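Local coordinates for protein nisin leader peptide-processing serine protease NisP (Lactococcus lactis subsp. lactis, PDB 4MZD) that cuts the leader peptide from the lantibiotic precursor of nisin, probably as a secreted, cell-wall-attached serine endopeptidase of the subtilisin family, at residues G148-G153 against Q347-N352; K76-N81 against Y309-T314. All blocks are in the same frame, centred on the assembly; numbering follows the deposited sequence. Where two conformers were deposited one is given.

Contact 1. Residues G148-G153 against Q347-N352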
# COMPACT_ATOMS: atom_id res chain seq x y z
N GLY A 148 -1.24 8.41 -5.25
CA GLY A 148 -1.54 8.70 -3.86
C GLY A 148 -3.01 9.00 -3.63
O GLY A 148 -3.58 8.65 -2.59
N THR A 149 -3.63 9.67 -4.59
CA THR A 149 -5.05 9.97 -4.51
C THR A 149 -5.89 8.70 -4.66
O THR A 149 -6.91 8.51 -3.99
CB THR A 149 -5.44 11.03 -5.57
OG1 THR A 149 -4.66 12.22 -5.34
CG2 THR A 149 -6.92 11.39 -5.51
N GLU A 150 -5.42 7.80 -5.53
CA GLU A 150 -6.07 6.52 -5.77
C GLU A 150 -6.01 5.63 -4.52
O GLU A 150 -7.01 5.00 -4.15
CB GLU A 150 -5.43 5.85 -6.99
CG GLU A 150 -5.71 6.60 -8.29
CD GLU A 150 -4.69 6.40 -9.39
OE1 GLU A 150 -3.80 5.54 -9.25
OE2 GLU A 150 -4.80 7.11 -10.41
N VAL A 151 -4.86 5.62 -3.87
CA VAL A 151 -4.68 4.90 -2.62
C VAL A 151 -5.55 5.52 -1.51
O VAL A 151 -6.23 4.80 -0.77
CB VAL A 151 -3.19 4.91 -2.21
CG1 VAL A 151 -2.99 4.44 -0.78
CG2 VAL A 151 -2.38 4.05 -3.18
N ALA A 152 -5.53 6.85 -1.41
CA ALA A 152 -6.31 7.51 -0.36
C ALA A 152 -7.80 7.18 -0.46
O ALA A 152 -8.44 6.96 0.57
CB ALA A 152 -6.11 9.01 -0.41
N GLY A 153 -8.34 7.13 -1.67
CA GLY A 153 -9.74 6.82 -1.83
C GLY A 153 -10.10 5.46 -1.25
O GLY A 153 -11.19 5.29 -0.67
N GLN A 347 -10.88 6.63 -11.74
CA GLN A 347 -10.14 5.82 -12.70
C GLN A 347 -10.16 4.37 -12.25
O GLN A 347 -10.19 4.09 -11.05
CB GLN A 347 -8.70 6.32 -12.77
CG GLN A 347 -7.79 5.57 -13.72
CD GLN A 347 -6.48 6.28 -13.92
OE1 GLN A 347 -6.40 7.51 -13.86
NE2 GLN A 347 -5.42 5.51 -14.15
N TYR A 348 -10.11 3.46 -13.22
CA TYR A 348 -9.86 2.05 -12.95
C TYR A 348 -8.38 1.78 -12.82
O TYR A 348 -7.59 2.20 -13.66
CB TYR A 348 -10.45 1.18 -14.07
CG TYR A 348 -11.94 0.99 -13.90
CD1 TYR A 348 -12.42 -0.01 -13.07
CD2 TYR A 348 -12.86 1.83 -14.53
CE1 TYR A 348 -13.77 -0.20 -12.87
CE2 TYR A 348 -14.23 1.64 -14.34
CZ TYR A 348 -14.67 0.63 -13.50
OH TYR A 348 -16.03 0.48 -13.31
N VAL A 349 -8.02 1.07 -11.75
CA VAL A 349 -6.63 0.79 -11.41
C VAL A 349 -6.49 -0.67 -10.99
O VAL A 349 -7.48 -1.38 -10.80
CB VAL A 349 -6.14 1.70 -10.25
CG1 VAL A 349 -6.25 3.16 -10.64
CG2 VAL A 349 -6.93 1.41 -8.98
N TYR A 350 -5.25 -1.13 -10.84
CA TYR A 350 -5.00 -2.46 -10.28
C TYR A 350 -3.66 -2.44 -9.58
O TYR A 350 -2.82 -1.59 -9.86
CB TYR A 350 -4.99 -3.54 -11.38
CG TYR A 350 -3.83 -3.40 -12.33
CD1 TYR A 350 -2.61 -4.02 -12.07
CD2 TYR A 350 -3.94 -2.62 -13.48
CE1 TYR A 350 -1.54 -3.88 -12.92
CE2 TYR A 350 -2.86 -2.48 -14.34
CZ TYR A 350 -1.67 -3.11 -14.05
OH TYR A 350 -0.60 -2.98 -14.90
N GLY A 351 -3.46 -3.39 -8.67
CA GLY A 351 -2.16 -3.56 -8.04
C GLY A 351 -2.27 -3.66 -6.53
O GLY A 351 -3.25 -3.21 -5.92
N ASN A 352 -1.25 -4.24 -5.91
CA ASN A 352 -1.28 -4.43 -4.47
C ASN A 352 -1.30 -3.12 -3.69
O ASN A 352 -1.67 -3.10 -2.52
CB ASN A 352 -0.11 -5.30 -4.02
CG ASN A 352 -0.27 -6.74 -4.47
OD1 ASN A 352 -1.35 -7.13 -4.92
ND2 ASN A 352 0.79 -7.52 -4.36
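Glu150 and Val349 meet in the buried half of this contact, where a carboxylate lies against a methyl group. OE1 of Glu150 stands 3.7 Å from CG1 of Val349, and CD of Glu150 is 3.8 Å from that same methyl. CG1 is thus the branch that does the touching. The first torsion of Glu150 (chi1 -67°) sets CG anti to the carbonyl carbon, and the chain beyond CG is extended, so that its carboxylate reaches the methyl of Val349. Val349 also touches Leu337 and Thr339 of the paired strand, and Phe354, which Glu150 touches as well.

The outer side is looser. Gln347, exposed to solvent, sends an extended chain from the strand, its CG anti to the backbone nitrogen (chi1 179°), and brings its amide beside the other carboxylate oxygen. OE2 of Glu150 lies 3.8 Å from OE1 of Gln347 and 4.1 Å from NE2 of Gln347, with the two planes 61° apart. Such distances describe proximity without a hydrogen bond, and none joins the two segments. OE2 has its polar partner elsewhere, in the hydroxyl of Thr341. The modest 108 Å² buried between the segments agrees with a meeting of only three side chains.

The backbone of the helix is tied to the same hairpin, since the carbonyls of Thr149 and Glu150 bond the hydroxyls of Thr340 and Thr339. Glu150 lies about 4 Å, side chain to side chain, from His147, while Asn352 directly precedes Ser353; both neighbours are predicted members of the charge relay with Asp100. A helix opening with the relay histidine, set beside the hairpin that leads into the relay serine, belongs to the active-site architecture of the subtilisin fold.

Contact 2. Residues K76-N81 against Y309-T314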
# COMPACT_ATOMS: atom_id res chain seq x y z
N LYS A 76 -17.22 -4.18 -1.97
CA LYS A 76 -18.27 -5.11 -1.55
C LYS A 76 -17.65 -6.38 -0.98
O LYS A 76 -18.15 -6.95 -0.00
CB LYS A 76 -19.18 -5.47 -2.73
CG LYS A 76 -20.02 -4.32 -3.26
CD LYS A 76 -20.88 -4.81 -4.41
CE LYS A 76 -21.64 -3.68 -5.08
NZ LYS A 76 -22.55 -4.25 -6.11
N TYR A 77 -16.56 -6.83 -1.59
CA TYR A 77 -15.92 -8.07 -1.18
C TYR A 77 -15.47 -8.04 0.28
O TYR A 77 -15.67 -8.99 1.04
CB TYR A 77 -14.74 -8.38 -2.11
CG TYR A 77 -14.15 -9.74 -1.91
CD1 TYR A 77 -14.55 -10.82 -2.69
CD2 TYR A 77 -13.16 -9.96 -0.95
CE1 TYR A 77 -14.00 -12.07 -2.51
CE2 TYR A 77 -12.61 -11.21 -0.76
CZ TYR A 77 -13.03 -12.26 -1.54
OH TYR A 77 -12.48 -13.50 -1.35
N VAL A 78 -14.84 -6.94 0.70
CA VAL A 78 -14.28 -6.88 2.05
C VAL A 78 -15.24 -6.35 3.12
O VAL A 78 -14.96 -6.50 4.32
CB VAL A 78 -12.95 -6.08 2.11
CG1 VAL A 78 -11.90 -6.75 1.24
CG2 VAL A 78 -13.16 -4.63 1.69
N THR A 79 -16.35 -5.75 2.70
CA THR A 79 -17.33 -5.17 3.62
C THR A 79 -18.62 -5.99 3.76
O THR A 79 -19.54 -5.57 4.45
CB THR A 79 -17.78 -3.76 3.16
OG1 THR A 79 -18.45 -3.86 1.90
CG2 THR A 79 -16.61 -2.78 3.07
N ASN A 80 -18.67 -7.15 3.11
CA ASN A 80 -19.90 -7.92 3.00
C ASN A 80 -21.00 -7.07 2.39
O ASN A 80 -22.06 -6.86 2.99
CB ASN A 80 -20.34 -8.48 4.35
CG ASN A 80 -19.48 -9.63 4.81
OD1 ASN A 80 -18.62 -10.10 4.07
ND2 ASN A 80 -19.73 -10.10 6.02
N ASN A 81 -20.72 -6.56 1.20
CA ASN A 81 -21.65 -5.70 0.48
C ASN A 81 -22.25 -4.61 1.36
O ASN A 81 -23.46 -4.40 1.41
CB ASN A 81 -22.75 -6.52 -0.23
CG ASN A 81 -23.37 -5.76 -1.38
OD1 ASN A 81 -23.04 -4.59 -1.62
ND2 ASN A 81 -24.27 -6.41 -2.11
N TYR A 309 -4.25 -10.87 2.31
CA TYR A 309 -4.59 -10.50 0.94
C TYR A 309 -5.90 -9.73 0.90
O TYR A 309 -6.81 -9.97 1.70
CB TYR A 309 -4.68 -11.75 0.05
CG TYR A 309 -3.35 -12.46 -0.06
CD1 TYR A 309 -2.51 -12.23 -1.14
CD2 TYR A 309 -2.92 -13.33 0.93
CE1 TYR A 309 -1.28 -12.86 -1.24
CE2 TYR A 309 -1.70 -13.96 0.84
CZ TYR A 309 -0.88 -13.72 -0.24
OH TYR A 309 0.34 -14.34 -0.34
N ALA A 310 -6.00 -8.78 -0.03
CA ALA A 310 -7.24 -8.04 -0.22
C ALA A 310 -7.38 -7.70 -1.70
O ALA A 310 -6.43 -7.83 -2.47
CB ALA A 310 -7.25 -6.79 0.65
N PRO A 311 -8.58 -7.28 -2.13
CA PRO A 311 -8.78 -7.10 -3.57
C PRO A 311 -7.86 -6.07 -4.23
O PRO A 311 -7.84 -4.90 -3.82
CB PRO A 311 -10.26 -6.70 -3.67
CG PRO A 311 -10.88 -7.40 -2.50
CD PRO A 311 -9.86 -7.25 -1.39
N ALA A 312 -7.15 -6.53 -5.26
CA ALA A 312 -6.21 -5.75 -6.04
C ALA A 312 -6.52 -5.80 -7.54
O ALA A 312 -5.96 -5.04 -8.31
CB ALA A 312 -4.79 -6.23 -5.81
N GLY A 313 -7.38 -6.74 -7.94
CA GLY A 313 -7.73 -6.91 -9.34
C GLY A 313 -6.89 -7.96 -10.05
O GLY A 313 -6.24 -8.81 -9.43
N THR A 314 -6.93 -7.91 -11.38
CA THR A 314 -6.22 -8.87 -12.20
C THR A 314 -5.85 -8.27 -13.54
O THR A 314 -6.58 -7.44 -14.10
CB THR A 314 -7.07 -10.14 -12.44
OG1 THR A 314 -6.34 -11.05 -13.25
CG2 THR A 314 -8.37 -9.81 -13.15
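Pro311 receives both Val78 and Tyr77 on its ring carbons. Earlier in the strand, the backbone of Tyr309 is hydrogen-bonded to Arg393 and Leu395. At Ala310 the strand comes close to the helix, its CA lying 7.5 Å from CA of Val78, but the CB of Ala310 remains 4.7 Å from CG1 of Val78, a marginal approach.

Pro311 then makes the real contact. CD of Pro311 is 3.4 Å from CG1 of Val78, tighter than ordinary van der Waals contact between carbons, and CG of Pro311 is 3.9 Å from that methyl. The same CG touches Tyr77, 3.8 Å from its CD2, meeting the ring obliquely. Tyr77 reaches it because its CG is anti to the backbone nitrogen (chi1 -171°). The interaction is wholly apolar, without a hydrogen bond across it. Beyond Pro311 the chain leaves the strand and draws away from the helix, through Gly313, whose backbone angles require glycine.

Tyr77 and Val78 of helix 73-79 thereby pack on the end of strand 308-311, with Tyr77 also touching Ile291 of the parallel neighbour strand 286-291 and Val78 resting on Ile397 of helix 397-402.

The centres of contact 1 and contact 2 lie 13 Å apart, and their second segments touch directly. Gly351 N is 3.0 Å from Ala312 O, a probable hydrogen bond that joins the loop after strand 346-349 to the one after strand 308-311. Along the chain the segments alternate: 76-81, 148-153, 309-314, 347-352. Contact 2 packs the helix near the start of the modelled chain on a strand of the mixed sheet; contact 1 joins helix 147-156 to the separate two-stranded hairpin. This backbone hydrogen bond probably ties sheet and hairpin together just before Ser353, within the subtilisin-like protease domain that this piece of the longer protein contains.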